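Local coordinates for protein putative oxidoreductase molybdopterin-binding subunit (Sulfolobus tokodaii, PDB 4ZOH) that probably serves as the molybdopterin-binding catalytic subunit of an oxidoreductase of the xanthine dehydrogenase and aldehyde oxidase family, carrying pterin cytosine dinucleotide, at residues Asp381-Tyr395 with Tyr654-Lys668. Sequence-based numbering, arbitrary orientation.
Sequences DSGNVKKLLEIGKKY and YYEILGKSPHPTGSK. With MCN (pterin cytosine dinucleotide), chain D.
Gly383 and Gly659 bring the two backbones together, their CA atoms 3.5 Å apart; a CB on Gly659 would collide with Ser382 C and Gly383 N. From there the chains diverge, and Leu388 and Glu656 already stand 7.6 Å apart between CA atoms. Beside the glycines, Lys668, extended beyond CG, drives NZ into a polar pocket: it forms a salt bridge with Asp381 OD1 at 2.9 Å, entering 40° above the carboxylate plane, and donates to Ser382 O, Ser382 OG and Thr566 O. Thr565 OG1 and Thr566 OG1 hold the same carboxylate. Ser382 OG in turn donates to Lys660 O (2.5 Å). The loop thus fastened follows strand 651-655, at the margin of a four-stranded mixed sheet, and helix 385-401 lies alongside; Lys668 O accepts from N4 of the cofactor's cytosine (3.0 Å). A methionine in place of Lys668 would probably strand Asp381 without its counter-charge and leave Ser382 O without this donor. Along the helix, Leu658 CD1 reaches Asn384 O, while Ile391 CD1 abuts Glu656 CD (3.7 Å). Tyr395 sets its OH 3.5 Å above the centre of the Tyr654 ring; the ring planes are inclined by 27° and slid apart, so that the rings barely overlap.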
ATOM      1  N   ASP A 381      37.382 -22.466  17.001  1.00 36.24           N
ATOM      2  CA  ASP A 381      37.698 -23.343  15.866  1.00 31.25           C
ATOM      3  C   ASP A 381      38.964 -23.090  15.080  1.00 35.96           C
ATOM      4  O   ASP A 381      39.585 -24.068  14.575  1.00 31.39           O
ATOM      5  CB  ASP A 381      36.534 -23.418  14.878  1.00 30.66           C
ATOM      6  CG  ASP A 381      36.044 -21.999  14.384  1.00 30.57           C
ATOM      7  OD1 ASP A 381      36.411 -20.927  14.962  1.00 27.13           O
ATOM      8  OD2 ASP A 381      35.238 -22.022  13.414  1.00 28.23           O
ATOM      9  N   SER A 382      39.316 -21.816  14.885  1.00 28.92           N
ATOM     10  CA  SER A 382      40.421 -21.506  13.972  1.00 32.43           C
ATOM     11  C   SER A 382      40.930 -20.112  14.286  1.00 32.52           C
ATOM     12  O   SER A 382      40.200 -19.285  14.867  1.00 30.67           O
ATOM     13  CB  SER A 382      40.065 -21.644  12.487  1.00 29.05           C
ATOM     14  OG  SER A 382      39.272 -20.527  12.171  1.00 31.95           O
ATOM     15  N   GLY A 383      42.213 -19.916  13.975  1.00 31.79           N
ATOM     16  CA  GLY A 383      42.932 -18.676  14.241  1.00 35.83           C
ATOM     17  C   GLY A 383      44.109 -18.909  15.161  1.00 34.50           C
ATOM     18  O   GLY A 383      44.520 -20.046  15.395  1.00 36.06           O
ATOM     19  N   ASN A 384      44.597 -17.824  15.739  1.00 35.80           N
ATOM     20  CA  ASN A 384      45.789 -17.861  16.540  1.00 39.00           C
ATOM     21  C   ASN A 384      45.774 -16.690  17.420  1.00 33.15           C
ATOM     22  O   ASN A 384      46.188 -15.603  16.988  1.00 33.80           O
ATOM     23  CB  ASN A 384      47.056 -17.788  15.644  1.00 44.04           C
ATOM     24  CG  ASN A 384      48.369 -17.950  16.434  1.00 49.16           C
ATOM     25  OD1 ASN A 384      48.553 -17.460  17.586  1.00 49.07           O
ATOM     26  ND2 ASN A 384      49.304 -18.602  15.795  1.00 50.46           N
ATOM     27  N   VAL A 385      45.358 -16.921  18.667  1.00 31.26           N
ATOM     28  CA  VAL A 385      45.113 -15.853  19.610  1.00 32.83           C
ATOM     29  C   VAL A 385      46.411 -15.119  19.958  1.00 36.17           C
ATOM     30  O   VAL A 385      46.452 -13.893  19.887  1.00 33.99           O
ATOM     31  CB  VAL A 385      44.401 -16.373  20.884  1.00 36.90           C
ATOM     32  CG1 VAL A 385      44.082 -15.230  21.848  1.00 32.38           C
ATOM     33  CG2 VAL A 385      43.112 -17.102  20.522  1.00 38.95           C
ATOM     34  N   LYS A 386      47.457 -15.884  20.334  1.00 44.55           N
ATOM     35  CA  LYS A 386      48.744 -15.336  20.792  1.00 43.03           C
ATOM     36  C   LYS A 386      49.297 -14.383  19.765  1.00 35.48           C
ATOM     37  O   LYS A 386      49.669 -13.258  20.090  1.00 34.16           O
ATOM     38  CB  LYS A 386      49.763 -16.460  21.001  1.00 47.81           C
ATOM     39  CG  LYS A 386      49.747 -17.056  22.377  1.00 48.52           C
ATOM     40  CD  LYS A 386      50.794 -16.429  23.253  1.00 49.85           C
ATOM     41  CE  LYS A 386      51.341 -17.529  24.135  1.00 56.46           C
ATOM     42  NZ  LYS A 386      52.524 -16.948  24.822  1.00 58.65           N
ATOM     43  N   LYS A 387      49.290 -14.846  18.526  1.00 34.03           N
ATOM     44  CA  LYS A 387      49.837 -14.115  17.392  1.00 37.44           C
ATOM     45  C   LYS A 387      49.101 -12.828  17.126  1.00 45.00           C
ATOM     46  O   LYS A 387      49.715 -11.806  16.795  1.00 51.52           O
ATOM     47  CB  LYS A 387      49.774 -15.015  16.170  1.00 39.52           C
ATOM     48  CG  LYS A 387      50.205 -14.430  14.834  1.00 42.30           C
ATOM     49  CD  LYS A 387      50.479 -15.621  13.922  1.00 42.48           C
ATOM     50  CE  LYS A 387      51.302 -15.200  12.716  1.00 57.20           C
ATOM     51  NZ  LYS A 387      50.480 -15.152  11.470  1.00 63.19           N
ATOM     52  N   LEU A 388      47.772 -12.870  17.273  1.00 43.59           N
ATOM     53  CA  LEU A 388      46.956 -11.659  17.169  1.00 37.99           C
ATOM     54  C   LEU A 388      47.288 -10.721  18.299  1.00 31.68           C
ATOM     55  O   LEU A 388      47.362  -9.536  18.078  1.00 30.08           O
ATOM     56  CB  LEU A 388      45.448 -11.969  17.118  1.00 36.80           C
ATOM     57  CG  LEU A 388      44.660 -10.784  16.606  1.00 39.60           C
ATOM     58  CD1 LEU A 388      43.586 -11.171  15.621  1.00 39.57           C
ATOM     59  CD2 LEU A 388      44.037 -10.105  17.795  1.00 42.61           C
ATOM     60  N   LEU A 389      47.469 -11.241  19.509  1.00 29.48           N
ATOM     61  CA  LEU A 389      47.900 -10.401  20.615  1.00 32.77           C
ATOM     62  C   LEU A 389      49.310  -9.769  20.393  1.00 34.20           C
ATOM     63  O   LEU A 389      49.533  -8.610  20.814  1.00 30.07           O
ATOM     64  CB  LEU A 389      47.898 -11.197  21.914  1.00 32.25           C
ATOM     65  CG  LEU A 389      46.588 -11.523  22.608  1.00 35.35           C
ATOM     66  CD1 LEU A 389      46.859 -12.580  23.693  1.00 32.98           C
ATOM     67  CD2 LEU A 389      46.037 -10.273  23.260  1.00 34.02           C
ATOM     68  N   GLU A 390      50.226 -10.497  19.724  1.00 36.35           N
ATOM     69  CA  GLU A 390      51.587  -9.939  19.442  1.00 45.65           C
ATOM     70  C   GLU A 390      51.407  -8.758  18.500  1.00 45.40           C
ATOM     71  O   GLU A 390      51.902  -7.682  18.772  1.00 44.97           O
ATOM     72  CB  GLU A 390      52.583 -10.960  18.850  1.00 44.28           C
ATOM     73  CG  GLU A 390      52.803 -12.267  19.646  1.00 49.98           C
ATOM     74  CD  GLU A 390      53.799 -12.174  20.820  1.00 57.41           C
ATOM     75  OE1 GLU A 390      53.886 -11.143  21.539  1.00 58.01           O
ATOM     76  OE2 GLU A 390      54.503 -13.171  21.049  1.00 59.88           O
ATOM     77  N   ILE A 391      50.604  -8.945  17.447  1.00 45.32           N
ATOM     78  CA  ILE A 391      50.265  -7.848  16.538  1.00 39.46           C
ATOM     79  C   ILE A 391      49.713  -6.649  17.323  1.00 40.19           C
ATOM     80  O   ILE A 391      50.042  -5.489  17.054  1.00 37.50           O
ATOM     81  CB  ILE A 391      49.268  -8.292  15.431  1.00 41.49           C
ATOM     82  CG1 ILE A 391      49.974  -9.175  14.398  1.00 43.39           C
ATOM     83  CG2 ILE A 391      48.645  -7.074  14.747  1.00 42.89           C
ATOM     84  CD1 ILE A 391      49.070 -10.092  13.565  1.00 41.59           C
ATOM     85  N   GLY A 392      48.859  -6.919  18.300  1.00 35.66           N
ATOM     86  CA  GLY A 392      48.230  -5.821  19.021  1.00 30.36           C
ATOM     87  C   GLY A 392      49.056  -5.119  20.042  1.00 31.38           C
ATOM     88  O   GLY A 392      48.703  -3.985  20.486  1.00 30.66           O
ATOM     89  N   LYS A 393      50.117  -5.804  20.509  1.00 35.78           N
ATOM     90  CA  LYS A 393      51.065  -5.166  21.478  1.00 38.05           C
ATOM     91  C   LYS A 393      51.694  -3.838  20.936  1.00 31.09           C
ATOM     92  O   LYS A 393      51.908  -2.872  21.691  1.00 28.54           O
ATOM     93  CB  LYS A 393      52.172  -6.151  21.888  1.00 38.98           C
ATOM     94  CG  LYS A 393      52.862  -5.725  23.192  1.00 43.75           C
ATOM     95  CD  LYS A 393      53.952  -6.729  23.494  1.00 47.19           C
ATOM     96  CE  LYS A 393      54.502  -6.647  24.901  1.00 51.51           C
ATOM     97  NZ  LYS A 393      55.124  -8.000  25.165  1.00 51.41           N
ATOM     98  N   LYS A 394      51.985  -3.823  19.628  1.00 34.25           N
ATOM     99  CA  LYS A 394      52.579  -2.649  18.993  1.00 37.44           C
ATOM    100  C   LYS A 394      51.688  -1.404  19.257  1.00 37.04           C
ATOM    101  O   LYS A 394      52.234  -0.388  19.665  1.00 40.67           O
ATOM    102  CB  LYS A 394      53.039  -2.919  17.524  1.00 40.18           C
ATOM    103  CG  LYS A 394      52.000  -2.983  16.402  1.00 45.25           C
ATOM    104  CD  LYS A 394      52.469  -3.672  15.107  1.00 50.54           C
ATOM    105  CE  LYS A 394      53.254  -4.973  15.350  1.00 57.78           C
ATOM    106  NZ  LYS A 394      52.982  -6.058  14.341  1.00 62.02           N
ATOM    107  N   TYR A 395      50.338  -1.526  19.184  1.00 30.06           N
ATOM    108  CA  TYR A 395      49.404  -0.394  19.520  1.00 28.73           C
ATOM    109  C   TYR A 395      49.326  -0.110  20.992  1.00 29.11           C
ATOM    110  O   TYR A 395      49.124   1.021  21.399  1.00 30.93           O
ATOM    111  CB  TYR A 395      47.980  -0.621  18.981  1.00 30.97           C
ATOM    112  CG  TYR A 395      47.969  -0.868  17.483  1.00 32.30           C
ATOM    113  CD1 TYR A 395      47.955   0.209  16.552  1.00 31.30           C
ATOM    114  CD2 TYR A 395      48.001  -2.186  16.983  1.00 32.43           C
ATOM    115  CE1 TYR A 395      47.973  -0.055  15.171  1.00 30.45           C
ATOM    116  CE2 TYR A 395      48.033  -2.435  15.619  1.00 33.20           C
ATOM    117  CZ  TYR A 395      48.002  -1.371  14.734  1.00 31.13           C
ATOM    118  OH  TYR A 395      48.014  -1.695  13.408  1.00 37.07           O
ATOM    119  N   TYR A 654      41.335  -2.592  12.572  1.00 28.52           N
ATOM    120  CA  TYR A 654      42.168  -3.508  11.762  1.00 30.66           C
ATOM    121  C   TYR A 654      41.702  -4.994  11.798  1.00 31.56           C
ATOM    122  O   TYR A 654      41.182  -5.490  12.798  1.00 28.55           O
ATOM    123  CB  TYR A 654      43.645  -3.455  12.204  1.00 30.12           C
ATOM    124  CG  TYR A 654      44.185  -2.055  12.336  1.00 30.30           C
ATOM    125  CD1 TYR A 654      44.722  -1.375  11.201  1.00 35.37           C
ATOM    126  CD2 TYR A 654      44.190  -1.411  13.579  1.00 26.94           C
ATOM    127  CE1 TYR A 654      45.277  -0.065  11.345  1.00 35.08           C
ATOM    128  CE2 TYR A 654      44.708  -0.124  13.731  1.00 28.71           C
ATOM    129  CZ  TYR A 654      45.256   0.545  12.600  1.00 30.89           C
ATOM    130  OH  TYR A 654      45.728   1.823  12.749  1.00 33.33           O
ATOM    131  N   TYR A 655      41.894  -5.705  10.709  1.00 32.13           N
ATOM    132  CA  TYR A 655      41.597  -7.115  10.778  1.00 35.68           C
ATOM    133  C   TYR A 655      42.789  -7.948  10.353  1.00 34.26           C
ATOM    134  O   TYR A 655      43.628  -7.434   9.634  1.00 30.37           O
ATOM    135  CB  TYR A 655      40.381  -7.447   9.957  1.00 29.85           C
ATOM    136  CG  TYR A 655      40.509  -7.211   8.470  1.00 32.41           C
ATOM    137  CD1 TYR A 655      40.754  -8.276   7.590  1.00 29.52           C
ATOM    138  CD2 TYR A 655      40.334  -5.912   7.931  1.00 28.43           C
ATOM    139  CE1 TYR A 655      40.827  -8.050   6.213  1.00 31.61           C
ATOM    140  CE2 TYR A 655      40.418  -5.667   6.573  1.00 26.96           C
ATOM    141  CZ  TYR A 655      40.676  -6.720   5.722  1.00 31.44           C
ATOM    142  OH  TYR A 655      40.730  -6.445   4.374  1.00 37.39           O
ATOM    143  N   GLU A 656      42.854  -9.195  10.837  1.00 32.47           N
ATOM    144  CA  GLU A 656      43.841 -10.193  10.370  1.00 34.93           C
ATOM    145  C   GLU A 656      43.070 -11.435  10.047  1.00 34.59           C
ATOM    146  O   GLU A 656      42.139 -11.768  10.781  1.00 33.95           O
ATOM    147  CB  GLU A 656      44.883 -10.509  11.450  1.00 36.12           C
ATOM    148  CG  GLU A 656      45.582  -9.282  12.051  1.00 39.78           C
ATOM    149  CD  GLU A 656      46.698  -8.687  11.152  1.00 49.04           C
ATOM    150  OE1 GLU A 656      47.316  -9.430  10.349  1.00 49.02           O
ATOM    151  OE2 GLU A 656      46.974  -7.463  11.268  1.00 48.10           O
ATOM    152  N   ILE A 657      43.403 -12.098   8.946  1.00 27.60           N
ATOM    153  CA  ILE A 657      42.786 -13.351   8.625  1.00 29.71           C
ATOM    154  C   ILE A 657      43.783 -14.480   8.925  1.00 33.98           C
ATOM    155  O   ILE A 657      44.549 -14.903   8.033  1.00 32.68           O
ATOM    156  CB  ILE A 657      42.327 -13.363   7.162  1.00 29.04           C
ATOM    157  CG1 ILE A 657      41.486 -12.115   6.876  1.00 31.13           C
ATOM    158  CG2 ILE A 657      41.673 -14.705   6.796  1.00 30.37           C
ATOM    159  CD1 ILE A 657      41.194 -11.861   5.398  1.00 35.27           C
ATOM    160  N   LEU A 658      43.770 -14.954  10.176  1.00 33.85           N
ATOM    161  CA  LEU A 658      44.597 -16.124  10.622  1.00 31.10           C
ATOM    162  C   LEU A 658      43.719 -17.388  10.718  1.00 35.78           C
ATOM    163  O   LEU A 658      44.198 -18.517  10.587  1.00 38.39           O
ATOM    164  CB  LEU A 658      45.184 -15.835  12.010  1.00 28.54           C
ATOM    165  CG  LEU A 658      45.794 -14.444  12.232  1.00 28.97           C
ATOM    166  CD1 LEU A 658      46.268 -14.249  13.662  1.00 26.10           C
ATOM    167  CD2 LEU A 658      46.952 -14.245  11.211  1.00 29.99           C
ATOM    168  N   GLY A 659      42.424 -17.205  10.955  1.00 35.58           N
ATOM    169  CA  GLY A 659      41.480 -18.332  11.093  1.00 32.90           C
ATOM    170  C   GLY A 659      40.193 -18.045  10.338  1.00 33.99           C
ATOM    171  O   GLY A 659      39.505 -17.102  10.686  1.00 34.92           O
ATOM    172  N   LYS A 660      39.940 -18.806   9.265  1.00 32.26           N
ATOM    173  CA  LYS A 660      38.655 -18.843   8.534  1.00 35.88           C
ATOM    174  C   LYS A 660      37.658 -19.825   9.179  1.00 37.75           C
ATOM    175  O   LYS A 660      38.042 -20.735   9.952  1.00 33.98           O
ATOM    176  CB  LYS A 660      38.841 -19.204   7.068  1.00 34.55           C
ATOM    177  CG  LYS A 660      39.719 -18.227   6.260  1.00 40.56           C
ATOM    178  CD  LYS A 660      40.159 -18.837   4.937  1.00 36.46           C
ATOM    179  CE  LYS A 660      39.016 -19.406   4.111  1.00 42.63           C
ATOM    180  NZ  LYS A 660      39.459 -20.331   3.013  1.00 48.21           N
ATOM    181  N   SER A 661      36.381 -19.619   8.880  1.00 31.09           N
ATOM    182  CA  SER A 661      35.338 -20.486   9.394  1.00 31.02           C
ATOM    183  C   SER A 661      35.321 -21.717   8.495  1.00 29.01           C
ATOM    184  O   SER A 661      35.913 -21.698   7.415  1.00 30.12           O
ATOM    185  CB  SER A 661      33.984 -19.744   9.352  1.00 26.41           C
ATOM    186  OG  SER A 661      33.536 -19.749   8.026  1.00 25.61           O
ATOM    187  N   PRO A 662      34.651 -22.807   8.908  1.00 31.27           N
ATOM    188  CA  PRO A 662      34.556 -23.923   7.909  1.00 31.23           C
ATOM    189  C   PRO A 662      33.528 -23.681   6.773  1.00 34.01           C
ATOM    190  O   PRO A 662      33.406 -24.502   5.866  1.00 32.78           O
ATOM    191  CB  PRO A 662      34.157 -25.150   8.747  1.00 31.64           C
ATOM    192  CG  PRO A 662      33.665 -24.597  10.075  1.00 34.73           C
ATOM    193  CD  PRO A 662      34.213 -23.203  10.264  1.00 33.34           C
ATOM    194  N   HIS A 663      32.798 -22.569   6.813  1.00 28.49           N
ATOM    195  CA  HIS A 663      31.709 -22.345   5.840  1.00 29.81           C
ATOM    196  C   HIS A 663      32.252 -21.916   4.471  1.00 30.43           C
ATOM    197  O   HIS A 663      33.360 -21.359   4.379  1.00 29.13           O
ATOM    198  CB  HIS A 663      30.741 -21.278   6.413  1.00 28.23           C
ATOM    199  CG  HIS A 663      30.199 -21.651   7.770  1.00 26.85           C
ATOM    200  ND1 HIS A 663      29.314 -22.704   7.966  1.00 28.28           N
ATOM    201  CD2 HIS A 663      30.463 -21.151   8.998  1.00 23.19           C
ATOM    202  CE1 HIS A 663      29.007 -22.785   9.256  1.00 25.15           C
ATOM    203  NE2 HIS A 663      29.714 -21.869   9.905  1.00 29.13           N
ATOM    204  N   PRO A 664      31.467 -22.140   3.407  1.00 27.72           N
ATOM    205  CA  PRO A 664      31.928 -21.791   2.060  1.00 30.75           C
ATOM    206  C   PRO A 664      32.339 -20.317   1.895  1.00 31.62           C
ATOM    207  O   PRO A 664      33.062 -20.003   0.972  1.00 34.16           O
ATOM    208  CB  PRO A 664      30.712 -22.107   1.142  1.00 30.44           C
ATOM    209  CG  PRO A 664      29.923 -23.113   1.906  1.00 30.62           C
ATOM    210  CD  PRO A 664      30.209 -22.902   3.394  1.00 28.20           C
ATOM    211  N   THR A 665      31.909 -19.424   2.770  1.00 30.40           N
ATOM    212  CA  THR A 665      32.345 -18.036   2.650  1.00 30.25           C
ATOM    213  C   THR A 665      33.710 -17.851   3.335  1.00 31.09           C
ATOM    214  O   THR A 665      34.374 -16.865   3.054  1.00 28.66           O
ATOM    215  CB  THR A 665      31.340 -17.041   3.275  1.00 28.46           C
ATOM    216  OG1 THR A 665      31.206 -17.354   4.670  1.00 27.70           O
ATOM    217  CG2 THR A 665      29.988 -17.166   2.577  1.00 29.78           C
ATOM    218  N   GLY A 666      34.090 -18.773   4.241  1.00 29.66           N
ATOM    219  CA  GLY A 666      35.262 -18.577   5.149  1.00 29.52           C
ATOM    220  C   GLY A 666      35.123 -17.527   6.252  1.00 29.14           C
ATOM    221  O   GLY A 666      36.034 -17.339   7.104  1.00 24.92           O
ATOM    222  N   SER A 667      33.974 -16.842   6.276  1.00 27.76           N
ATOM    223  CA  SER A 667      33.752 -15.699   7.174  1.00 23.18           C
ATOM    224  C   SER A 667      33.195 -16.096   8.557  1.00 23.81           C
ATOM    225  O   SER A 667      32.521 -17.099   8.692  1.00 24.23           O
ATOM    226  CB  SER A 667      32.722 -14.758   6.498  1.00 26.78           C
ATOM    227  OG  SER A 667      31.415 -15.354   6.479  1.00 22.17           O
ATOM    228  N   LYS A 668      33.446 -15.275   9.566  1.00 22.56           N
ATOM    229  CA  LYS A 668      32.836 -15.377  10.861  1.00 25.64           C
ATOM    230  C   LYS A 668      32.105 -14.050  11.064  1.00 27.48           C
ATOM    231  O   LYS A 668      32.423 -13.052  10.377  1.00 25.46           O
ATOM    232  CB  LYS A 668      33.911 -15.555  11.984  1.00 21.61           C
ATOM    233  CG  LYS A 668      34.933 -16.644  11.608  1.00 22.01           C
ATOM    234  CD  LYS A 668      35.892 -17.002  12.757  1.00 22.59           C
ATOM    235  CE  LYS A 668      36.850 -18.162  12.388  1.00 22.14           C
ATOM    236  NZ  LYS A 668      37.536 -18.547  13.684  1.00 23.03           N
TER
HETATM  237  N1  MCN D 801      30.955  -8.695   7.361  1.00 26.58           N
HETATM  238  C2  MCN D 801      31.955  -8.965   6.441  1.00 27.83           C
HETATM  239  N3  MCN D 801      32.878  -9.953   6.658  1.00 26.87           N
HETATM  240  C4  MCN D 801      32.797 -10.681   7.839  1.00 26.25           C
HETATM  241  C5  MCN D 801      31.797 -10.420   8.775  1.00 26.33           C
HETATM  242  C6  MCN D 801      30.845  -9.430   8.528  1.00 24.07           C
HETATM  243  O2  MCN D 801      32.070  -8.346   5.378  1.00 27.20           O
HETATM  244  N4  MCN D 801      33.691 -11.627   8.032  1.00 23.47           N
HETATM  245  C1' MCN D 801      29.999  -7.636   7.029  1.00 26.05           C
HETATM  246  C2D MCN D 801      28.787  -8.246   6.321  1.00 27.48           C
HETATM  247  O2' MCN D 801      28.900  -8.226   4.930  1.00 34.26           O
HETATM  248  C3' MCN D 801      27.682  -7.291   6.687  1.00 26.77           C
HETATM  249  C4D MCN D 801      27.975  -7.137   8.122  1.00 27.36           C
HETATM  250  O4D MCN D 801      29.464  -7.057   8.196  1.00 26.77           O
HETATM  251  O3' MCN D 801      27.772  -6.067   6.045  1.00 26.35           O
HETATM  252  C5' MCN D 801      27.328  -8.453   8.509  1.00 28.96           C
HETATM  253  O5' MCN D 801      27.651  -8.813   9.725  1.00 29.72           O
HETATM  254  PA  MCN D 801      27.356 -10.297  10.318  1.00 25.88           P
HETATM  255  O1A MCN D 801      27.026 -11.375   9.409  1.00 26.43           O
HETATM  256  O2A MCN D 801      28.552 -10.373  11.225  1.00 24.53           O
HETATM  257  O3A MCN D 801      26.082  -9.815  11.313  1.00 25.71           O
HETATM  258  PB  MCN D 801      24.566  -9.740  10.765  1.00 22.58           P
HETATM  259  O1B MCN D 801      23.949 -11.117  10.952  1.00 23.31           O
HETATM  260  O2B MCN D 801      24.392  -9.158   9.431  1.00 19.76           O
HETATM  261  O3B MCN D 801      24.014  -8.728  11.770  1.00 20.82           O
HETATM  262  C10 MCN D 801      23.424  -9.094  13.048  1.00 19.76           C
HETATM  263  C9' MCN D 801      24.014  -8.265  14.163  1.00 20.12           C
HETATM  264  C8' MCN D 801      23.294  -8.391  15.398  1.00 22.27           C
HETATM  265  S8' MCN D 801      23.016  -9.980  16.097  1.00 25.50           S
HETATM  266  C7' MCN D 801      22.912  -7.311  16.135  1.00 22.72           C
HETATM  267  S7' MCN D 801      22.147  -7.443  17.741  1.00 24.97           S
HETATM  268  C6' MCN D 801      23.221  -5.953  15.732  1.00 23.76           C
HETATM  269  C7  MCN D 801      24.373  -5.951  14.672  1.00 24.09           C
HETATM  270  O9' MCN D 801      24.033  -6.918  13.699  1.00 22.33           O
HETATM  271  N5' MCN D 801      22.049  -5.198  15.292  1.00 22.48           N
HETATM  272  C4A MCN D 801      22.108  -4.155  14.346  1.00 25.33           C
HETATM  273  N8' MCN D 801      24.466  -4.611  14.015  1.00 23.55           N
HETATM  274  C4B MCN D 801      23.362  -3.861  13.736  1.00 25.90           C
HETATM  275  N1' MCN D 801      23.509  -2.858  12.867  1.00 24.57           N
HETATM  276  C2' MCN D 801      22.443  -2.140  12.521  1.00 23.89           C
HETATM  277  N2' MCN D 801      22.617  -1.172  11.646  1.00 23.95           N
HETATM  278  N3' MCN D 801      21.143  -2.359  13.084  1.00 22.66           N
HETATM  279  C4' MCN D 801      20.960  -3.384  14.042  1.00 26.60           C
HETATM  280  O4' MCN D 801      19.820  -3.576  14.557  1.00 24.48           O
HETATM  281  O   HOH W   1      47.229  -4.241  12.159  1.00 44.71           O